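Long-range contacts in amine Dehydrogenase (PDB 1JMX), which probably transfers electrons through two covalently bound c-type hemes in the heme-bearing subunit of a quinohemoprotein amine dehydrogenase: residues L7-C12 with D22-I27; K32-W37 with Y63-Q68; L315-E320 with G345-A350. All coordinates share one frame; numbering follows the deposited sequence.

Interaction 1: L7-C12 with D22-I27. With HEC (heme c), chain F.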
loop_
_atom_site.group_PDB
_atom_site.type_symbol
_atom_site.label_atom_id
_atom_site.label_comp_id
_atom_site.label_asym_id
_atom_site.label_seq_id
_atom_site.Cartn_x
_atom_site.Cartn_y
_atom_site.Cartn_z
ATOM N N LEU A 7 27.441 -7.705 -19.804
ATOM C CA LEU A 7 26.367 -8.264 -18.976
ATOM C C LEU A 7 25.017 -7.789 -19.499
ATOM O O LEU A 7 24.034 -8.521 -19.469
ATOM C CB LEU A 7 26.524 -7.836 -17.515
ATOM C CG LEU A 7 27.352 -8.738 -16.603
ATOM C CD1 LEU A 7 27.489 -8.101 -15.231
ATOM C CD2 LEU A 7 26.693 -10.097 -16.493
ATOM N N LEU A 8 24.982 -6.545 -19.957
ATOM C CA LEU A 8 23.778 -5.948 -20.520
ATOM C C LEU A 8 23.276 -6.801 -21.674
ATOM O O LEU A 8 22.082 -7.053 -21.805
ATOM C CB LEU A 8 24.091 -4.557 -21.066
ATOM C CG LEU A 8 23.526 -3.341 -20.352
ATOM C CD1 LEU A 8 23.766 -2.132 -21.235
ATOM C CD2 LEU A 8 22.043 -3.524 -20.085
ATOM N N GLN A 9 24.199 -7.214 -22.531
ATOM C CA GLN A 9 23.861 -8.037 -23.679
ATOM C C GLN A 9 23.550 -9.494 -23.320
ATOM O O GLN A 9 22.539 -10.031 -23.750
ATOM C CB GLN A 9 24.993 -7.969 -24.697
ATOM C CG GLN A 9 24.686 -8.642 -26.010
ATOM C CD GLN A 9 25.659 -9.751 -26.294
ATOM O OE1 GLN A 9 25.528 -10.856 -25.759
ATOM N NE2 GLN A 9 26.670 -9.458 -27.095
ATOM N N ASN A 10 24.413 -10.121 -22.528
ATOM C CA ASN A 10 24.248 -11.520 -22.124
ATOM C C ASN A 10 22.970 -11.808 -21.340
ATOM O O ASN A 10 22.431 -12.916 -21.407
ATOM C CB ASN A 10 25.414 -11.976 -21.230
ATOM C CG ASN A 10 26.720 -12.162 -21.982
ATOM O OD1 ASN A 10 26.873 -11.762 -23.151
ATOM N ND2 ASN A 10 27.695 -12.757 -21.297
ATOM N N LYS A 11 22.512 -10.824 -20.572
ATOM C CA LYS A 11 21.346 -10.996 -19.714
ATOM C C LYS A 11 20.042 -10.314 -20.109
ATOM O O LYS A 11 18.971 -10.736 -19.679
ATOM C CB LYS A 11 21.718 -10.552 -18.298
ATOM C CG LYS A 11 22.839 -11.355 -17.649
ATOM C CD LYS A 11 22.325 -12.664 -17.093
ATOM C CE LYS A 11 23.441 -13.482 -16.489
ATOM N NZ LYS A 11 22.921 -14.769 -15.949
ATOM N N CYS A 12 20.123 -9.265 -20.914
ATOM C CA CYS A 12 18.924 -8.513 -21.292
ATOM C C CYS A 12 18.505 -8.720 -22.746
ATOM O O CYS A 12 17.316 -8.658 -23.068
ATOM C CB CYS A 12 19.136 -7.016 -20.990
ATOM S SG CYS A 12 20.018 -6.880 -19.396
ATOM N N ASP A 22 26.032 -0.834 -27.526
ATOM C CA ASP A 22 25.618 -1.098 -26.151
ATOM C C ASP A 22 24.312 -0.463 -25.676
ATOM O O ASP A 22 24.098 -0.316 -24.476
ATOM C CB ASP A 22 26.774 -0.793 -25.189
ATOM C CG ASP A 22 28.057 -1.542 -25.559
ATOM O OD1 ASP A 22 27.980 -2.759 -25.856
ATOM O OD2 ASP A 22 29.137 -0.906 -25.575
ATOM N N THR A 23 23.441 -0.100 -26.619
ATOM C CA THR A 23 22.138 0.473 -26.278
ATOM C C THR A 23 21.066 -0.560 -26.623
ATOM O O THR A 23 21.207 -1.313 -27.581
ATOM C CB THR A 23 21.845 1.820 -26.985
ATOM O OG1 THR A 23 21.710 1.619 -28.391
ATOM C CG2 THR A 23 22.962 2.816 -26.727
ATOM N N TYR A 24 20.036 -0.637 -25.789
ATOM C CA TYR A 24 18.958 -1.598 -25.977
ATOM C C TYR A 24 17.613 -0.926 -25.837
ATOM O O TYR A 24 17.508 0.161 -25.281
ATOM C CB TYR A 24 19.097 -2.737 -24.963
ATOM C CG TYR A 24 20.395 -3.486 -25.127
ATOM C CD1 TYR A 24 20.500 -4.538 -26.032
ATOM C CD2 TYR A 24 21.552 -3.070 -24.464
ATOM C CE1 TYR A 24 21.722 -5.148 -26.285
ATOM C CE2 TYR A 24 22.773 -3.672 -24.708
ATOM C CZ TYR A 24 22.852 -4.708 -25.625
ATOM O OH TYR A 24 24.063 -5.293 -25.903
ATOM N N SER A 25 16.579 -1.560 -26.364
ATOM C CA SER A 25 15.251 -0.989 -26.281
ATOM C C SER A 25 14.829 -0.886 -24.815
ATOM O O SER A 25 15.179 -1.743 -24.001
ATOM C CB SER A 25 14.252 -1.833 -27.073
ATOM O OG SER A 25 14.143 -3.129 -26.524
ATOM N N ARG A 26 14.111 0.190 -24.496
ATOM C CA ARG A 26 13.614 0.461 -23.149
ATOM C C ARG A 26 14.723 0.907 -22.204
ATOM O O ARG A 26 14.735 2.049 -21.757
ATOM C CB ARG A 26 12.870 -0.765 -22.596
ATOM C CG ARG A 26 11.790 -1.275 -23.550
ATOM C CD ARG A 26 10.601 -0.333 -23.603
ATOM N NE ARG A 26 9.681 -0.718 -22.542
ATOM C CZ ARG A 26 9.243 0.079 -21.582
ATOM N NH1 ARG A 26 9.598 1.347 -21.523
ATOM N NH2 ARG A 26 8.539 -0.442 -20.602
ATOM N N ILE A 27 15.690 0.019 -21.979
ATOM C CA ILE A 27 16.829 0.252 -21.088
ATOM C C ILE A 27 17.579 1.562 -21.284
ATOM O O ILE A 27 17.846 2.273 -20.317
ATOM C CB ILE A 27 17.830 -0.919 -21.180
ATOM C CG1 ILE A 27 17.112 -2.223 -20.825
ATOM C CG2 ILE A 27 19.021 -0.690 -20.248
ATOM C CD1 ILE A 27 17.947 -3.457 -21.026
HETATM FE FE HEC F . 13.415 -6.025 -19.208
HETATM C CHA HEC F . 10.828 -3.876 -19.438
HETATM C CHB HEC F . 15.392 -3.540 -18.048
HETATM C CHC HEC F . 16.035 -8.204 -19.000
HETATM C CHD HEC F . 11.418 -8.551 -20.397
HETATM N NA HEC F . 13.163 -4.121 -18.826
HETATM C C1A HEC F . 12.026 -3.372 -18.974
HETATM C C2A HEC F . 12.250 -1.986 -18.583
HETATM C C3A HEC F . 13.532 -1.903 -18.194
HETATM C C4A HEC F . 14.099 -3.225 -18.343
HETATM C CMA HEC F . 14.240 -0.657 -17.699
HETATM C CAA HEC F . 11.224 -0.877 -18.616
HETATM C CBA HEC F . 10.618 -0.721 -17.239
HETATM C CGA HEC F . 9.567 0.370 -17.169
HETATM O O1A HEC F . 9.286 1.023 -18.187
HETATM O O2A HEC F . 9.013 0.574 -16.071
HETATM N NB HEC F . 15.291 -5.907 -18.645
HETATM C C1B HEC F . 15.973 -4.780 -18.179
HETATM C C2B HEC F . 17.340 -5.030 -17.867
HETATM C C3B HEC F . 17.529 -6.354 -18.149
HETATM C C4B HEC F . 16.261 -6.895 -18.618
HETATM C CMB HEC F . 18.363 -4.003 -17.339
HETATM C CAB HEC F . 18.864 -7.054 -17.987
HETATM C CBB HEC F . 19.251 -7.604 -16.611
HETATM N NC HEC F . 13.667 -7.959 -19.609
HETATM C C1C HEC F . 14.829 -8.706 -19.461
HETATM C C2C HEC F . 14.635 -10.080 -19.853
HETATM C C3C HEC F . 13.365 -10.184 -20.254
HETATM C C4C HEC F . 12.747 -8.864 -20.094
HETATM C CMC HEC F . 15.702 -11.175 -19.820
HETATM C CAC HEC F . 12.804 -11.394 -20.985
HETATM C CBC HEC F . 12.253 -12.597 -20.244
HETATM N ND HEC F . 11.518 -6.190 -19.793
HETATM C C1D HEC F . 10.839 -7.295 -20.255
HETATM C C2D HEC F . 9.441 -6.981 -20.578
HETATM C C3D HEC F . 9.309 -5.653 -20.294
HETATM C C4D HEC F . 10.582 -5.193 -19.821
HETATM C CMD HEC F . 8.376 -7.945 -21.116
HETATM C CAD HEC F . 8.073 -4.767 -20.429
HETATM C CBD HEC F . 7.104 -4.792 -19.256
HETATM C CGD HEC F . 7.741 -4.388 -17.949
HETATM O O1D HEC F . 7.962 -5.252 -17.097
HETATM O O2D HEC F . 8.026 -3.197 -17.756
#
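Cys12 fixes the helical segment 7-12 to heme c by a covalent bond. Its SG lies anti to the carbonyl carbon (chi1 -40°) and is joined to HEC CAB at 1.8 Å, a thioether link.

The apolar contacts centre on Leu8, Cys12 and Ile27. Cys12 CB packs 3.8 Å from Ile27 CD1. Ile27 touches both the helix and the porphyrin. Its CG1 approaches the methine carbon HEC CHB at 3.5 Å, and its CD1 lies near HEC C2B and C1B. Leu8 meets Ile27 tip to tip, with Leu8 CD2 4.1 Å from Ile27 CG2. The other branch of Leu8 reaches the edge of the Tyr24 ring, where Leu8 CD1 is 3.9 Å from Tyr24 CE2. Leu8 CD1 also touches the backbone oxygen of Asp22.

Cys12, Cys15 and His16 form the CXXCH motif of c-type cytochromes. Segment 22-27 follows it and packs back against the helix, with Ile27 touching His16, the axial ligand. Ser25 O accepts a hydrogen bond from His16 ND1, which fixes the imidazole rotation and would probably make it a stronger iron donor. Backbone carbonyls play this part in class I cytochromes c.

Tyr24 crosses Gln9 obliquely. Its hydroxyl meets the aliphatic base of Gln9, with Tyr24 OH only 3.1 Å from Gln9 CB. The end of Gln9 leads away from the contact.

The polar end of Arg26 goes to the heme, not to the helix. Arg26, bent at chi2 and chi3, lays one guanidinium face against HEC CAA. Arg26 NH2 gives a weak hydrogen bond of 2.9 Å to HEC O1A, at an angle of 129°. Arg26 NH1 also forms a salt bridge with Glu118, and Arg26 NE bonds to Asp118 O of a neighbouring subunit.

Interaction 2: K32-W37 with Y63-Q68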
loop_
_atom_site.group_PDB
_atom_site.type_symbol
_atom_site.label_atom_id
_atom_site.label_comp_id
_atom_site.label_asym_id
_atom_site.label_seq_id
_atom_site.Cartn_x
_atom_site.Cartn_y
_atom_site.Cartn_z
ATOM N N LYS A 32 17.162 6.719 -13.989
ATOM C CA LYS A 32 16.634 6.501 -12.642
ATOM C C LYS A 32 17.744 6.567 -11.591
ATOM O O LYS A 32 18.936 6.648 -11.915
ATOM C CB LYS A 32 15.982 5.111 -12.537
ATOM C CG LYS A 32 15.245 4.604 -13.769
ATOM C CD LYS A 32 14.940 3.119 -13.611
ATOM C CE LYS A 32 14.451 2.484 -14.905
ATOM N NZ LYS A 32 13.004 2.612 -15.096
ATOM N N THR A 33 17.336 6.492 -10.329
ATOM C CA THR A 33 18.265 6.498 -9.205
ATOM C C THR A 33 18.827 5.077 -9.095
ATOM O O THR A 33 18.351 4.170 -9.782
ATOM C CB THR A 33 17.537 6.847 -7.871
ATOM O OG1 THR A 33 16.555 5.846 -7.574
ATOM C CG2 THR A 33 16.867 8.211 -7.956
ATOM N N PRO A 34 19.870 4.872 -8.268
ATOM C CA PRO A 34 20.467 3.541 -8.090
ATOM C C PRO A 34 19.442 2.489 -7.637
ATOM O O PRO A 34 19.441 1.362 -8.138
ATOM C CB PRO A 34 21.526 3.791 -7.021
ATOM C CG PRO A 34 21.989 5.170 -7.357
ATOM C CD PRO A 34 20.693 5.902 -7.604
ATOM N N GLU A 35 18.567 2.854 -6.700
ATOM C CA GLU A 35 17.549 1.913 -6.239
ATOM C C GLU A 35 16.447 1.740 -7.274
ATOM O O GLU A 35 15.734 0.750 -7.250
ATOM C CB GLU A 35 16.963 2.263 -4.857
ATOM C CG GLU A 35 17.043 3.700 -4.399
ATOM C CD GLU A 35 18.443 4.127 -4.022
ATOM O OE1 GLU A 35 18.968 5.027 -4.688
ATOM O OE2 GLU A 35 19.025 3.567 -3.077
ATOM N N GLY A 36 16.313 2.713 -8.172
ATOM C CA GLY A 36 15.323 2.622 -9.228
ATOM C C GLY A 36 15.780 1.546 -10.202
ATOM O O GLY A 36 15.001 0.679 -10.607
ATOM N N TRP A 37 17.062 1.587 -10.559
ATOM C CA TRP A 37 17.628 0.592 -11.461
ATOM C C TRP A 37 17.544 -0.797 -10.849
ATOM O O TRP A 37 17.156 -1.743 -11.532
ATOM C CB TRP A 37 19.066 0.944 -11.859
ATOM C CG TRP A 37 19.111 1.984 -12.934
ATOM C CD1 TRP A 37 19.634 3.237 -12.843
ATOM C CD2 TRP A 37 18.554 1.874 -14.249
ATOM N NE1 TRP A 37 19.431 3.921 -14.017
ATOM C CE2 TRP A 37 18.773 3.108 -14.898
ATOM C CE3 TRP A 37 17.886 0.852 -14.942
ATOM C CZ2 TRP A 37 18.349 3.351 -16.208
ATOM C CZ3 TRP A 37 17.462 1.096 -16.249
ATOM C CH2 TRP A 37 17.697 2.337 -16.865
ATOM N N TYR A 63 26.579 0.178 -13.296
ATOM C CA TYR A 63 26.739 0.584 -14.686
ATOM C C TYR A 63 25.610 1.494 -15.161
ATOM O O TYR A 63 25.849 2.556 -15.731
ATOM C CB TYR A 63 26.833 -0.652 -15.598
ATOM C CG TYR A 63 26.964 -0.309 -17.064
ATOM C CD1 TYR A 63 25.872 -0.417 -17.933
ATOM C CD2 TYR A 63 28.169 0.179 -17.579
ATOM C CE1 TYR A 63 25.977 -0.040 -19.275
ATOM C CE2 TYR A 63 28.284 0.559 -18.922
ATOM C CZ TYR A 63 27.186 0.452 -19.762
ATOM O OH TYR A 63 27.297 0.855 -21.075
ATOM N N LEU A 64 24.377 1.084 -14.908
ATOM C CA LEU A 64 23.223 1.862 -15.343
ATOM C C LEU A 64 23.000 3.143 -14.537
ATOM O O LEU A 64 22.593 4.155 -15.088
ATOM C CB LEU A 64 21.982 0.977 -15.335
ATOM C CG LEU A 64 22.114 -0.199 -16.304
ATOM C CD1 LEU A 64 21.066 -1.248 -16.008
ATOM C CD2 LEU A 64 22.019 0.307 -17.736
ATOM N N ALA A 65 23.326 3.106 -13.250
ATOM C CA ALA A 65 23.163 4.261 -12.377
ATOM C C ALA A 65 24.112 5.400 -12.762
ATOM O O ALA A 65 23.780 6.569 -12.613
ATOM C CB ALA A 65 23.372 3.852 -10.925
ATOM N N ASP A 66 25.296 5.047 -13.250
ATOM C CA ASP A 66 26.284 6.032 -13.675
ATOM C C ASP A 66 25.949 6.561 -15.061
ATOM O O ASP A 66 25.948 7.765 -15.279
ATOM C CB ASP A 66 27.684 5.417 -13.703
ATOM C CG ASP A 66 28.297 5.263 -12.326
ATOM O OD1 ASP A 66 27.577 5.198 -11.305
ATOM O OD2 ASP A 66 29.534 5.193 -12.267
ATOM N N LYS A 67 25.665 5.654 -15.995
ATOM C CA LYS A 67 25.327 6.021 -17.374
ATOM C C LYS A 67 24.016 6.800 -17.489
ATOM O O LYS A 67 23.940 7.831 -18.169
ATOM C CB LYS A 67 25.235 4.763 -18.248
ATOM C CG LYS A 67 26.340 4.629 -19.285
ATOM C CD LYS A 67 27.727 4.672 -18.624
ATOM C CE LYS A 67 27.862 3.632 -17.498
ATOM N NZ LYS A 67 29.093 3.754 -16.632
ATOM N N GLN A 68 22.982 6.285 -16.831
ATOM C CA GLN A 68 21.662 6.897 -16.866
ATOM C C GLN A 68 21.110 7.206 -15.481
ATOM O O GLN A 68 20.204 6.539 -14.985
ATOM C CB GLN A 68 20.711 5.993 -17.640
ATOM C CG GLN A 68 21.077 5.852 -19.110
ATOM C CD GLN A 68 20.772 4.475 -19.644
ATOM O OE1 GLN A 68 21.563 3.901 -20.392
ATOM N NE2 GLN A 68 19.636 3.926 -19.248
HETATM O O HOH W 1 21.506 6.641 -10.694
#
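The indole of Trp37 is the tight part of this contact. It is clamped on opposite faces. Lys32 CD lies 3.8 Å above the ring plane of Trp37 on one side. Leu64 CB sits over the other face, 3.8 Å from the centroid of the five-membered ring of Trp37 and 12° off the ring normal, a CH-pi contact. Leu64 CD1 carries this cover on to Trp37 CE3.

The ring edge is held by a hydrogen bond. Trp37 NE1 donates to Gln68 O at 2.9 Å with a nearly straight N-H (166°), and the oxygen lies in the ring plane. Lys32 N donates to the same oxygen, Gln68 O, at 3.2 Å. Both donors stand above the carbonyl plane. Gln68 is the first residue past helix 54-67, which probably leaves its carbonyl able to meet both donors. The Gln68 amide stands steeply to the indole, at 74°, with Gln68 NE2 3.4 Å from Trp37 CZ2. That NE2 is itself bonded to Ile27 O and Gln30 O.

The two helices belong to the cytochrome c-like domain. Helix 34-48 also carries Met44, an axial ligand of the first heme. Thr33 is its N-cap, with a weak bond from Gly36 N to Thr33 OG1. Trp37 touches one heme c and Lys32 the other. Lys32 NZ is bonded to Gln30 OE1 and Gln112 OE1.

Side-chain contact is sparser at Pro34, although the backbones are close there. Pro34 CG rests 4.0 Å from Ala65 CB, and Tyr233 touches both residues. A water bridges the two segments here. It donates to Lys32 O at 2.8 Å and to Ala65 O at 3.0 Å.

Interaction 3: L315-E320 with G345-A350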
loop_
_atom_site.group_PDB
_atom_site.type_symbol
_atom_site.label_atom_id
_atom_site.label_comp_id
_atom_site.label_asym_id
_atom_site.label_seq_id
_atom_site.Cartn_x
_atom_site.Cartn_y
_atom_site.Cartn_z
ATOM N N LEU A 315 29.128 32.622 22.446
ATOM C CA LEU A 315 27.760 32.137 22.320
ATOM C C LEU A 315 26.688 33.219 22.352
ATOM O O LEU A 315 25.515 32.906 22.523
ATOM C CB LEU A 315 27.470 31.103 23.407
ATOM C CG LEU A 315 28.453 29.941 23.548
ATOM C CD1 LEU A 315 27.864 28.925 24.522
ATOM C CD2 LEU A 315 28.739 29.300 22.188
ATOM N N GLY A 316 27.086 34.483 22.211
ATOM C CA GLY A 316 26.125 35.578 22.212
ATOM C C GLY A 316 25.820 36.256 23.543
ATOM O O GLY A 316 26.211 35.785 24.610
ATOM N N ALA A 317 25.068 37.353 23.465
ATOM C CA ALA A 317 24.673 38.156 24.628
ATOM C C ALA A 317 23.940 37.434 25.765
ATOM O O ALA A 317 22.880 36.864 25.568
ATOM C CB ALA A 317 23.842 39.351 24.161
ATOM N N GLY A 318 24.487 37.506 26.972
ATOM C CA GLY A 318 23.843 36.875 28.109
ATOM C C GLY A 318 24.270 35.451 28.371
ATOM O O GLY A 318 23.868 34.849 29.373
ATOM N N VAL A 319 25.100 34.910 27.483
ATOM C CA VAL A 319 25.581 33.543 27.633
ATOM C C VAL A 319 27.073 33.575 27.954
ATOM O O VAL A 319 27.866 34.186 27.234
ATOM C CB VAL A 319 25.299 32.710 26.358
ATOM C CG1 VAL A 319 25.654 31.241 26.592
ATOM C CG2 VAL A 319 23.837 32.850 25.964
ATOM N N GLU A 320 27.442 32.888 29.029
ATOM C CA GLU A 320 28.820 32.844 29.510
ATOM C C GLU A 320 29.511 31.488 29.366
ATOM O O GLU A 320 28.986 30.470 29.821
ATOM C CB GLU A 320 28.850 33.256 30.986
ATOM C CG GLU A 320 30.242 33.246 31.609
ATOM C CD GLU A 320 30.235 33.556 33.103
ATOM O OE1 GLU A 320 29.194 33.319 33.764
ATOM O OE2 GLU A 320 31.282 34.024 33.618
ATOM N N GLY A 345 15.943 34.603 22.875
ATOM C CA GLY A 345 16.142 34.792 21.449
ATOM C C GLY A 345 17.299 33.960 20.939
ATOM O O GLY A 345 18.032 33.356 21.727
ATOM N N GLN A 346 17.475 33.934 19.623
ATOM C CA GLN A 346 18.556 33.162 19.025
ATOM C C GLN A 346 19.889 33.923 19.110
ATOM O O GLN A 346 19.932 35.152 19.042
ATOM C CB GLN A 346 18.227 32.793 17.563
ATOM C CG GLN A 346 16.970 31.919 17.347
ATOM C CD GLN A 346 17.223 30.397 17.427
ATOM O OE1 GLN A 346 18.369 29.929 17.392
ATOM N NE2 GLN A 346 16.137 29.624 17.519
ATOM N N ARG A 347 20.975 33.178 19.261
ATOM C CA ARG A 347 22.312 33.763 19.357
ATOM C C ARG A 347 23.191 33.236 18.237
ATOM O O ARG A 347 23.210 32.033 17.969
ATOM C CB ARG A 347 22.951 33.403 20.698
ATOM C CG ARG A 347 22.214 33.983 21.885
ATOM C CD ARG A 347 22.353 35.498 21.910
ATOM N NE ARG A 347 21.236 36.148 22.586
ATOM C CZ ARG A 347 20.876 35.937 23.848
ATOM N NH1 ARG A 347 21.540 35.087 24.618
ATOM N NH2 ARG A 347 19.821 36.564 24.333
ATOM N N GLU A 348 23.887 34.131 17.551
ATOM C CA GLU A 348 24.762 33.675 16.496
ATOM C C GLU A 348 26.017 33.175 17.166
ATOM O O GLU A 348 26.783 33.958 17.718
ATOM C CB GLU A 348 25.088 34.789 15.509
ATOM C CG GLU A 348 24.726 34.440 14.056
ATOM C CD GLU A 348 25.478 33.213 13.499
ATOM O OE1 GLU A 348 25.506 32.134 14.157
ATOM O OE2 GLU A 348 26.031 33.322 12.376
ATOM N N VAL A 349 26.170 31.854 17.197
ATOM C CA VAL A 349 27.338 31.218 17.806
ATOM C C VAL A 349 28.556 31.376 16.899
ATOM O O VAL A 349 28.422 31.475 15.678
ATOM C CB VAL A 349 27.070 29.715 18.074
ATOM C CG1 VAL A 349 28.283 29.047 18.683
ATOM C CG2 VAL A 349 25.876 29.559 19.007
ATOM N N ALA A 350 29.742 31.428 17.504
ATOM C CA ALA A 350 30.984 31.571 16.752
ATOM C C ALA A 350 32.187 30.971 17.465
ATOM O O ALA A 350 32.215 30.875 18.694
ATOM C CB ALA A 350 31.250 33.040 16.452
#
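A type II beta turn from Gly316 to Val319 lies against strand 345-350, and the two backbones come closest at Leu315 and Val349. Both belong to domain III, a beta domain of the E-set clan, consistent with an immunoglobulin-like fold. Strand 345-351 is bonded on its other edge to strand 354-362. The turn leads from the short strand 313-314 into strand 319-327.

Arg347 carries most of the contact. Its CG is anti to the carbonyl carbon (chi1 -64°), and the chain bends at chi2 (-68°) to run along the turn. Arg347 CD passes 3.8 Å from Gly316 CA. A side chain on Gly316 would strike that CD, and at the backbone angles of Gly316 it would also crowd the carbonyl oxygen of Leu315. Gly318, with phi near +91°, takes the third turn position, where glycine is common in type II turns.

The guanidinium lies between two backbone groups. The peptide carbonyl of Ala317 covers one face, at an angle too poor for a hydrogen bond. Gly345 O stands 4.2 Å above the opposite face of the Arg347 guanidinium, toward its rim. At the edge, in the plane, Val319 CG2 approaches Arg347 NH1 at 3.5 Å. An alanine in place of Arg347 would remove the chain beyond CB and would probably leave the turn less firmly held against the strand.

Leu315 and Val349 make the apolar end of the contact. They lie side by side and point the same way, with Leu315 CD2 3.5 Å from Val349 CG1. Leu315 also touches Leu334 and Ala336 of strand 331-338. The turn closes on itself through Val319 N and Gly316 O, bonded at 3.2 Å. Leu315 O is buried without a polar partner, and Arg347 CB presses against it at 3.2 Å.

The three contacts follow one another along the chain; none nests in or crosses another. Interaction 1 closes a short loop in the N-terminal heme domain, holding the segment after the first heme-binding motif to helix 4-12. Interaction 2 closes a longer, mostly helical loop and joins the start of helix 34-48 to the end of helix 54-67. These two touch: Leu8 CD1 packs on Tyr63 CE1, and Ile27 CG2 on Leu64 CD2, so the two contacts adjoin within the heme domain. Interaction 3 closes a loop of strands in domain III. It lies across the chain's centre, with nearest atoms about 33 Å from interaction 2 and 46 Å from interaction 1.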